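Local atomic coordinates of beta-glucuronidase (uncultured Clostridium sp., PDB entry 6U7J), a protein that hydrolyses beta-D-glucuronides as a family 2 glycoside hydrolase, and is probably among the gut microbial enzymes that reactivate estrogens from their glucuronides. Residues B[195-203]-B[215-225]; B[105-114]-B[124-133]. One frame throughout, in Å; residues are numbered along the deposited sequence.

Interaction 1 (B[195-203]-B[215-225]); sequences KEYIEDISV and HYEIKTNAEEK
The carbonyl oxygen of K219 is gripped by two successive amides of the facing strand: E199 N lies 2.6 Å from K219 O, and D200 N reaches the same K219 O at 3.2 Å. Both donors stand somewhat out of the carbonyl plane. This is a classic beta bulge, E199 and D200 together facing K219, and it shifts the register by one residue between the I198–T220 and D200–K219 pairs. Within the bulge, E199 points toward the neighbouring strand, and its side chain crosses that of K219 obliquely, OE1 coming 3.1 Å from K219 CE, while the amine stays beyond salt-bridge distance. The strands, 198-208 and 211-220, form an antiparallel hairpin in the immunoglobulin-like domain of the family 2 fold. Beyond the bulge they pair regularly, S202 bonding both ways with E217. I198 and I218 point to the same face, their CG2 methyls 3.9 Å apart, and pack against I269 of strand 265-271; on the other face D200 and S202 turn to K404, and D200 also to Q401. At the open end N221 takes over from the strand. With CG lodged between backbone N and carbonyl carbon (chi1 68°), its amide accepts from Y197 N through OD1 at 2.8 Å and donates from ND2 to K195 O, also 2.8 Å, K195 O lying close to the amide plane. Two bonds thus fix the rotation of this amide beside the Y197 ring, whose plane is turned 47° from it. Farther out, K225 NZ meets the syn lone pair of E196 OE2 at 2.9 Å in a salt bridge.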
loop_
_atom_site.group_PDB
_atom_site.type_symbol
_atom_site.label_atom_id
_atom_site.label_comp_id
_atom_site.label_asym_id
_atom_site.label_seq_id
_atom_site.Cartn_x
_atom_site.Cartn_y
_atom_site.Cartn_z
ATOM N N LYS B 195 56.254 -0.619 17.081
ATOM C CA LYS B 195 56.668 -1.997 16.826
ATOM C C LYS B 195 56.662 -2.855 18.087
ATOM O O LYS B 195 56.562 -4.084 17.989
ATOM C CB LYS B 195 58.048 -2.024 16.172
ATOM C CG LYS B 195 58.107 -1.255 14.871
ATOM C CD LYS B 195 58.826 -2.027 13.780
ATOM C CE LYS B 195 58.610 -1.356 12.414
ATOM N NZ LYS B 195 59.661 -1.714 11.409
ATOM N N GLU B 196 56.748 -2.250 19.263
ATOM C CA GLU B 196 56.528 -2.968 20.513
ATOM C C GLU B 196 55.199 -2.484 21.069
ATOM O O GLU B 196 55.047 -1.290 21.348
ATOM C CB GLU B 196 57.667 -2.736 21.511
ATOM C CG GLU B 196 59.066 -2.942 20.919
ATOM C CD GLU B 196 60.158 -3.057 21.996
ATOM O OE1 GLU B 196 61.105 -3.859 21.810
ATOM O OE2 GLU B 196 60.067 -2.338 23.024
ATOM N N TYR B 197 54.245 -3.402 21.232
ATOM C CA TYR B 197 52.855 -2.981 21.319
ATOM C C TYR B 197 52.005 -3.991 22.076
ATOM O O TYR B 197 52.348 -5.175 22.206
ATOM C CB TYR B 197 52.269 -2.784 19.920
ATOM C CG TYR B 197 52.080 -4.092 19.194
ATOM C CD1 TYR B 197 53.136 -4.677 18.497
ATOM C CD2 TYR B 197 50.852 -4.751 19.211
ATOM C CE1 TYR B 197 52.972 -5.870 17.831
ATOM C CE2 TYR B 197 50.679 -5.953 18.550
ATOM C CZ TYR B 197 51.741 -6.510 17.866
ATOM O OH TYR B 197 51.581 -7.701 17.202
ATOM N N ILE B 198 50.841 -3.511 22.505
ATOM C CA ILE B 198 49.868 -4.324 23.222
ATOM C C ILE B 198 49.075 -5.151 22.214
ATOM O O ILE B 198 48.432 -4.597 21.313
ATOM C CB ILE B 198 48.947 -3.439 24.071
ATOM C CG1 ILE B 198 49.780 -2.654 25.092
ATOM C CG2 ILE B 198 47.876 -4.273 24.752
ATOM C CD1 ILE B 198 49.180 -1.307 25.462
ATOM N N GLU B 199 49.119 -6.480 22.370
ATOM C CA GLU B 199 48.462 -7.431 21.476
ATOM C C GLU B 199 47.050 -7.810 21.931
ATOM O O GLU B 199 46.124 -7.842 21.113
ATOM C CB GLU B 199 49.296 -8.710 21.351
ATOM C CG GLU B 199 50.757 -8.499 20.974
ATOM C CD GLU B 199 51.531 -9.814 20.861
ATOM O OE1 GLU B 199 51.262 -10.747 21.640
ATOM O OE2 GLU B 199 52.403 -9.924 19.977
ATOM N N ASP B 200 46.870 -8.132 23.211
ATOM C CA ASP B 200 45.606 -8.676 23.689
ATOM C C ASP B 200 45.363 -8.252 25.133
ATOM O O ASP B 200 46.300 -8.133 25.925
ATOM C CB ASP B 200 45.594 -10.203 23.579
ATOM C CG ASP B 200 44.197 -10.784 23.646
ATOM O OD1 ASP B 200 43.239 -10.012 23.867
ATOM O OD2 ASP B 200 44.054 -12.017 23.475
ATOM N N ILE B 201 44.088 -8.028 25.459
ATOM C CA ILE B 201 43.632 -7.661 26.796
ATOM C C ILE B 201 42.417 -8.510 27.130
ATOM O O ILE B 201 41.471 -8.580 26.335
ATOM C CB ILE B 201 43.242 -6.174 26.894
ATOM C CG1 ILE B 201 44.339 -5.252 26.378
ATOM C CG2 ILE B 201 42.824 -5.810 28.329
ATOM C CD1 ILE B 201 43.818 -3.841 26.133
ATOM N N SER B 202 42.417 -9.122 28.313
ATOM C CA SER B 202 41.233 -9.779 28.858
ATOM C C SER B 202 40.922 -9.230 30.243
ATOM O O SER B 202 41.818 -9.135 31.094
ATOM C CB SER B 202 41.411 -11.295 28.918
ATOM O OG SER B 202 41.910 -11.780 27.696
ATOM N N VAL B 203 39.657 -8.870 30.462
ATOM C CA VAL B 203 39.172 -8.361 31.743
ATOM C C VAL B 203 38.014 -9.232 32.204
ATOM O O VAL B 203 37.128 -9.569 31.409
ATOM C CB VAL B 203 38.735 -6.887 31.649
ATOM C CG1 VAL B 203 38.428 -6.330 33.029
ATOM C CG2 VAL B 203 39.818 -6.053 30.969
ATOM N N HIS B 215 40.002 -8.198 37.469
ATOM C CA HIS B 215 41.080 -9.082 37.046
ATOM C C HIS B 215 41.402 -8.771 35.592
ATOM O O HIS B 215 40.520 -8.868 34.730
ATOM C CB HIS B 215 40.683 -10.555 37.176
ATOM C CG HIS B 215 40.233 -10.958 38.544
ATOM N ND1 HIS B 215 39.209 -10.321 39.213
ATOM C CD2 HIS B 215 40.653 -11.955 39.360
ATOM C CE1 HIS B 215 39.028 -10.898 40.388
ATOM N NE2 HIS B 215 39.889 -11.893 40.501
ATOM N N TYR B 216 42.651 -8.412 35.307
ATOM C CA TYR B 216 43.050 -8.132 33.936
ATOM C C TYR B 216 44.311 -8.903 33.586
ATOM O O TYR B 216 45.093 -9.284 34.457
ATOM C CB TYR B 216 43.260 -6.631 33.698
ATOM C CG TYR B 216 44.495 -6.043 34.338
ATOM C CD1 TYR B 216 45.744 -6.163 33.736
ATOM C CD2 TYR B 216 44.408 -5.336 35.530
ATOM C CE1 TYR B 216 46.875 -5.622 34.323
ATOM C CE2 TYR B 216 45.530 -4.783 36.118
ATOM C CZ TYR B 216 46.758 -4.929 35.512
ATOM O OH TYR B 216 47.873 -4.386 36.097
ATOM N N GLU B 217 44.500 -9.108 32.284
ATOM C CA GLU B 217 45.661 -9.810 31.750
ATOM C C GLU B 217 45.989 -9.216 30.388
ATOM O O GLU B 217 45.134 -9.191 29.495
ATOM C CB GLU B 217 45.398 -11.311 31.642
ATOM C CG GLU B 217 46.554 -12.105 31.060
ATOM C CD GLU B 217 46.268 -13.599 31.042
ATOM O OE1 GLU B 217 47.132 -14.378 30.579
ATOM O OE2 GLU B 217 45.170 -13.992 31.497
ATOM N N ILE B 218 47.223 -8.741 30.240
ATOM C CA ILE B 218 47.668 -7.996 29.075
ATOM C C ILE B 218 48.776 -8.787 28.386
ATOM O O ILE B 218 49.582 -9.455 29.043
ATOM C CB ILE B 218 48.140 -6.589 29.480
ATOM C CG1 ILE B 218 47.017 -5.877 30.237
ATOM C CG2 ILE B 218 48.578 -5.776 28.265
ATOM C CD1 ILE B 218 47.436 -4.582 30.895
ATOM N N LYS B 219 48.793 -8.733 27.059
ATOM C CA LYS B 219 49.735 -9.478 26.246
ATOM C C LYS B 219 50.401 -8.492 25.304
ATOM O O LYS B 219 49.718 -7.722 24.627
ATOM C CB LYS B 219 49.019 -10.591 25.477
ATOM C CG LYS B 219 49.881 -11.488 24.605
ATOM C CD LYS B 219 48.999 -12.635 24.036
ATOM C CE LYS B 219 49.333 -13.016 22.578
ATOM N NZ LYS B 219 49.070 -14.464 22.253
ATOM N N THR B 220 51.730 -8.472 25.313
ATOM C CA THR B 220 52.530 -7.676 24.396
ATOM C C THR B 220 53.488 -8.587 23.639
ATOM O O THR B 220 53.637 -9.771 23.952
ATOM C CB THR B 220 53.331 -6.593 25.133
ATOM O OG1 THR B 220 54.510 -7.180 25.697
ATOM C CG2 THR B 220 52.511 -5.946 26.229
ATOM N N ASN B 221 54.147 -8.016 22.629
ATOM C CA ASN B 221 55.201 -8.713 21.911
ATOM C C ASN B 221 56.587 -8.450 22.507
ATOM O O ASN B 221 57.586 -8.648 21.815
ATOM C CB ASN B 221 55.177 -8.340 20.422
ATOM C CG ASN B 221 55.565 -6.894 20.167
ATOM O OD1 ASN B 221 55.315 -6.018 20.990
ATOM N ND2 ASN B 221 56.180 -6.636 19.016
ATOM N N ALA B 222 56.662 -8.009 23.779
ATOM C CA ALA B 222 57.917 -7.828 24.531
ATOM C C ALA B 222 57.585 -7.930 26.028
ATOM O O ALA B 222 57.523 -6.936 26.764
ATOM C CB ALA B 222 58.602 -6.502 24.189
ATOM N N GLU B 223 57.383 -9.169 26.493
ATOM C CA GLU B 223 56.845 -9.464 27.825
ATOM C C GLU B 223 57.790 -9.151 28.986
ATOM O O GLU B 223 57.783 -9.871 29.995
ATOM C CB GLU B 223 56.461 -10.946 27.920
ATOM C CG GLU B 223 55.654 -11.493 26.753
ATOM C CD GLU B 223 54.497 -12.386 27.205
ATOM O OE1 GLU B 223 53.462 -12.408 26.500
ATOM O OE2 GLU B 223 54.626 -13.066 28.255
ATOM N N GLU B 224 58.614 -8.115 28.874
ATOM C CA GLU B 224 59.607 -7.815 29.904
ATOM C C GLU B 224 59.853 -6.333 30.103
ATOM O O GLU B 224 60.344 -5.952 31.173
ATOM C CB GLU B 224 60.950 -8.493 29.594
ATOM C CG GLU B 224 61.519 -8.195 28.203
ATOM C CD GLU B 224 60.720 -8.832 27.076
ATOM O OE1 GLU B 224 60.796 -8.335 25.932
ATOM O OE2 GLU B 224 60.019 -9.835 27.338
ATOM N N LYS B 225 59.558 -5.484 29.127
ATOM C CA LYS B 225 59.591 -4.060 29.391
ATOM C C LYS B 225 58.487 -3.700 30.379
ATOM O O LYS B 225 57.564 -4.481 30.640
ATOM C CB LYS B 225 59.462 -3.273 28.090
ATOM C CG LYS B 225 60.361 -3.802 26.975
ATOM C CD LYS B 225 61.817 -3.400 27.169
ATOM C CE LYS B 225 62.645 -3.691 25.911
ATOM N NZ LYS B 225 62.355 -2.741 24.786
#

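Interaction 2 (B[105-114]-B[124-133]); sequences AVIYLNGKEI and FEADVTEMAN
N110 and K112 reach M131 across this contact through a water, with no direct hydrogen bond joining the two segments. The water accepts from N110 ND2, at 3.0 Å, and from K112 NZ, and donates to M131 O. The K112 chain folds back over its own turn, a type I' turn from L109 to K112 that closes a tight beta hairpin, and NZ also bonds L109 O from above the carbonyl plane, on the opposite face from K112 N. N110 is also tied to strand 135-144, where OD1 accepts from R138 N and ND2 donates to N137 OD1. Behind the water the surfaces are apolar. I114, with CG1 between backbone N and carbonyl carbon (chi1 56°), splits its branches: CD1 packs 3.8 Å from V128 CG1 and also meets A126 CB, while CG2 lies 3.7 Å from M131 SD. L109 CD2 fits among V128, M131 and A132, 4.0 Å from M131 CB. At the far end I107 CG1 meets the edge of the F124 ring, 3.8 Å from CE2, and A105 CB approaches CZ; H117 and F98 also pack against this ring. These residues join the hairpin to strand 124-127 and the turn after it in the jelly-roll sugar-binding domain of family 2 hydrolases. With aliphatic carbons, a thioether and a ring making the apolar contacts, direct attraction between these segments is chiefly side-chain packing, and the polar link runs through one water.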
loop_
_atom_site.group_PDB
_atom_site.type_symbol
_atom_site.label_atom_id
_atom_site.label_comp_id
_atom_site.label_asym_id
_atom_site.label_seq_id
_atom_site.Cartn_x
_atom_site.Cartn_y
_atom_site.Cartn_z
ATOM N N ALA B 105 37.322 -14.538 1.671
ATOM C CA ALA B 105 38.177 -13.469 1.175
ATOM C C ALA B 105 39.548 -13.994 0.766
ATOM O O ALA B 105 40.125 -14.862 1.428
ATOM C CB ALA B 105 38.358 -12.370 2.227
ATOM N N VAL B 106 40.066 -13.450 -0.325
ATOM C CA VAL B 106 41.484 -13.545 -0.669
ATOM C C VAL B 106 41.965 -12.118 -0.883
ATOM O O VAL B 106 41.445 -11.413 -1.754
ATOM C CB VAL B 106 41.736 -14.409 -1.919
ATOM C CG1 VAL B 106 43.251 -14.661 -2.116
ATOM C CG2 VAL B 106 41.017 -15.734 -1.804
ATOM N N ILE B 107 42.926 -11.688 -0.072
ATOM C CA ILE B 107 43.420 -10.315 -0.052
ATOM C C ILE B 107 44.743 -10.264 -0.805
ATOM O O ILE B 107 45.669 -11.021 -0.483
ATOM C CB ILE B 107 43.620 -9.822 1.391
ATOM C CG1 ILE B 107 42.366 -10.032 2.243
ATOM C CG2 ILE B 107 44.124 -8.375 1.394
ATOM C CD1 ILE B 107 41.069 -9.643 1.582
ATOM N N TYR B 108 44.844 -9.365 -1.789
ATOM C CA TYR B 108 46.073 -9.148 -2.540
ATOM C C TYR B 108 46.542 -7.721 -2.316
ATOM O O TYR B 108 45.723 -6.796 -2.250
ATOM C CB TYR B 108 45.890 -9.382 -4.050
ATOM C CG TYR B 108 45.340 -10.743 -4.435
ATOM C CD1 TYR B 108 43.969 -10.989 -4.433
ATOM C CD2 TYR B 108 46.195 -11.778 -4.814
ATOM C CE1 TYR B 108 43.469 -12.229 -4.800
ATOM C CE2 TYR B 108 45.708 -13.013 -5.178
ATOM C CZ TYR B 108 44.338 -13.233 -5.172
ATOM O OH TYR B 108 43.840 -14.465 -5.527
ATOM N N LEU B 109 47.859 -7.551 -2.182
ATOM C CA LEU B 109 48.476 -6.242 -2.024
ATOM C C LEU B 109 49.537 -6.084 -3.100
ATOM O O LEU B 109 50.496 -6.864 -3.148
ATOM C CB LEU B 109 49.091 -6.076 -0.632
ATOM C CG LEU B 109 49.944 -4.828 -0.415
ATOM C CD1 LEU B 109 49.095 -3.581 -0.564
ATOM C CD2 LEU B 109 50.642 -4.837 0.962
ATOM N N ASN B 110 49.365 -5.079 -3.959
ATOM C CA ASN B 110 50.269 -4.837 -5.077
ATOM C C ASN B 110 50.451 -6.100 -5.920
ATOM O O ASN B 110 51.545 -6.411 -6.391
ATOM C CB ASN B 110 51.607 -4.291 -4.575
ATOM C CG ASN B 110 51.439 -2.952 -3.887
ATOM O OD1 ASN B 110 50.721 -2.085 -4.382
ATOM N ND2 ASN B 110 52.058 -2.789 -2.723
ATOM N N GLY B 111 49.355 -6.837 -6.113
ATOM C CA GLY B 111 49.369 -8.023 -6.939
ATOM C C GLY B 111 49.786 -9.299 -6.243
ATOM O O GLY B 111 49.815 -10.348 -6.894
ATOM N N LYS B 112 50.078 -9.266 -4.942
ATOM C CA LYS B 112 50.548 -10.444 -4.225
ATOM C C LYS B 112 49.563 -10.823 -3.132
ATOM O O LYS B 112 49.205 -9.989 -2.301
ATOM C CB LYS B 112 51.930 -10.209 -3.601
ATOM C CG LYS B 112 52.948 -9.545 -4.531
ATOM C CD LYS B 112 54.194 -9.156 -3.726
ATOM C CE LYS B 112 54.157 -7.680 -3.268
ATOM N NZ LYS B 112 53.316 -7.407 -2.034
ATOM N N GLU B 113 49.164 -12.094 -3.114
ATOM C CA GLU B 113 48.259 -12.599 -2.089
ATOM C C GLU B 113 48.889 -12.513 -0.707
ATOM O O GLU B 113 49.936 -13.115 -0.466
ATOM C CB GLU B 113 47.892 -14.045 -2.396
ATOM C CG GLU B 113 47.054 -14.654 -1.297
ATOM C CD GLU B 113 46.616 -16.063 -1.612
ATOM O OE1 GLU B 113 46.477 -16.406 -2.807
ATOM O OE2 GLU B 113 46.411 -16.835 -0.656
ATOM N N ILE B 114 48.256 -11.778 0.214
ATOM C CA ILE B 114 48.816 -11.598 1.550
ATOM C C ILE B 114 48.014 -12.290 2.646
ATOM O O ILE B 114 48.586 -12.578 3.709
ATOM C CB ILE B 114 49.015 -10.109 1.912
ATOM C CG1 ILE B 114 47.708 -9.326 1.793
ATOM C CG2 ILE B 114 50.146 -9.482 1.077
ATOM C CD1 ILE B 114 47.740 -7.976 2.529
ATOM N N PHE B 124 39.259 -9.841 10.423
ATOM C CA PHE B 124 40.586 -10.414 10.250
ATOM C C PHE B 124 41.535 -9.298 9.841
ATOM O O PHE B 124 41.109 -8.203 9.460
ATOM C CB PHE B 124 40.589 -11.562 9.231
ATOM C CG PHE B 124 40.091 -11.174 7.856
ATOM C CD1 PHE B 124 38.724 -11.099 7.588
ATOM C CD2 PHE B 124 40.983 -10.920 6.826
ATOM C CE1 PHE B 124 38.259 -10.762 6.319
ATOM C CE2 PHE B 124 40.530 -10.579 5.545
ATOM C CZ PHE B 124 39.165 -10.496 5.292
ATOM N N GLU B 125 42.835 -9.563 9.956
ATOM C CA GLU B 125 43.794 -8.521 9.637
ATOM C C GLU B 125 45.087 -9.137 9.108
ATOM O O GLU B 125 45.317 -10.346 9.199
ATOM C CB GLU B 125 44.046 -7.604 10.853
ATOM C CG GLU B 125 44.550 -8.300 12.088
ATOM C CD GLU B 125 44.786 -7.345 13.262
ATOM O OE1 GLU B 125 44.105 -6.299 13.378
ATOM O OE2 GLU B 125 45.678 -7.645 14.072
ATOM N N ALA B 126 45.918 -8.282 8.526
ATOM C CA ALA B 126 47.204 -8.679 7.966
ATOM C C ALA B 126 48.224 -7.616 8.331
ATOM O O ALA B 126 47.967 -6.425 8.137
ATOM C CB ALA B 126 47.137 -8.832 6.441
ATOM N N ASP B 127 49.360 -8.043 8.883
ATOM C CA ASP B 127 50.478 -7.140 9.122
ATOM C C ASP B 127 51.154 -6.877 7.783
ATOM O O ASP B 127 51.674 -7.806 7.167
ATOM C CB ASP B 127 51.450 -7.771 10.127
ATOM C CG ASP B 127 52.561 -6.818 10.567
ATOM O OD1 ASP B 127 53.278 -6.271 9.709
ATOM O OD2 ASP B 127 52.735 -6.620 11.785
ATOM N N VAL B 128 51.121 -5.636 7.310
ATOM C CA VAL B 128 51.736 -5.296 6.032
ATOM C C VAL B 128 52.969 -4.412 6.217
ATOM O O VAL B 128 53.382 -3.725 5.281
ATOM C CB VAL B 128 50.732 -4.621 5.085
ATOM C CG1 VAL B 128 49.583 -5.554 4.778
ATOM C CG2 VAL B 128 50.250 -3.310 5.690
ATOM N N THR B 129 53.554 -4.411 7.416
ATOM C CA THR B 129 54.676 -3.522 7.718
ATOM C C THR B 129 55.801 -3.644 6.698
ATOM O O THR B 129 56.360 -2.635 6.260
ATOM C CB THR B 129 55.221 -3.820 9.115
ATOM O OG1 THR B 129 54.132 -3.923 10.043
ATOM C CG2 THR B 129 56.180 -2.724 9.552
ATOM N N GLU B 130 56.153 -4.863 6.313
ATOM C CA GLU B 130 57.286 -5.059 5.421
ATOM C C GLU B 130 56.878 -5.179 3.958
ATOM O O GLU B 130 57.740 -5.409 3.104
ATOM C CB GLU B 130 58.094 -6.288 5.852
ATOM C CG GLU B 130 58.735 -6.189 7.259
ATOM C CD GLU B 130 59.566 -4.909 7.501
ATOM O OE1 GLU B 130 60.242 -4.413 6.564
ATOM O OE2 GLU B 130 59.554 -4.403 8.651
ATOM N N MET B 131 55.600 -5.012 3.635
ATOM C CA MET B 131 55.162 -5.235 2.267
ATOM C C MET B 131 54.563 -4.017 1.588
ATOM O O MET B 131 54.569 -3.955 0.352
ATOM C CB MET B 131 54.143 -6.370 2.220
ATOM C CG MET B 131 54.457 -7.479 3.193
ATOM S SD MET B 131 53.288 -8.816 2.945
ATOM C CE MET B 131 52.646 -9.026 4.593
ATOM N N ALA B 132 54.021 -3.066 2.341
ATOM C CA ALA B 132 53.414 -1.903 1.721
ATOM C C ALA B 132 54.484 -0.870 1.404
ATOM O O ALA B 132 55.439 -0.691 2.166
ATOM C CB ALA B 132 52.343 -1.304 2.633
ATOM N N ASN B 133 54.338 -0.208 0.268
ATOM C CA ASN B 133 55.241 0.873 -0.090
ATOM C C ASN B 133 54.775 2.172 0.544
ATOM O O ASN B 133 53.583 2.378 0.797
ATOM C CB ASN B 133 55.318 1.074 -1.608
ATOM C CG ASN B 133 55.100 -0.200 -2.378
ATOM O OD1 ASN B 133 55.771 -1.208 -2.139
ATOM N ND2 ASN B 133 54.159 -0.167 -3.323
HETATM O O HOH W 1 53.886 -5.011 -1.852
#

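Interaction 2 lies in the N-terminal sugar-binding domain and interaction 1 in the immunoglobulin-like domain that follows it in the chain, their centres about 25 Å apart. They meet at one seam: K195 CE packs 4.0 Å from T129 CG2, and K195 NZ is 3.9 Å from E130 OE2, too far for a close ion pair. R93 adds to this boundary, making a cation-pi contact with Y197 and a long, weak ion pair with D127. A bound calcium ion lies about 11 Å from the F124 side chain of interaction 2, too far for that side chain to coordinate it. Interaction 1 also reaches K404 and Q401 of the TIM-barrel domain, which in this family carries the active site, through D200 and S202.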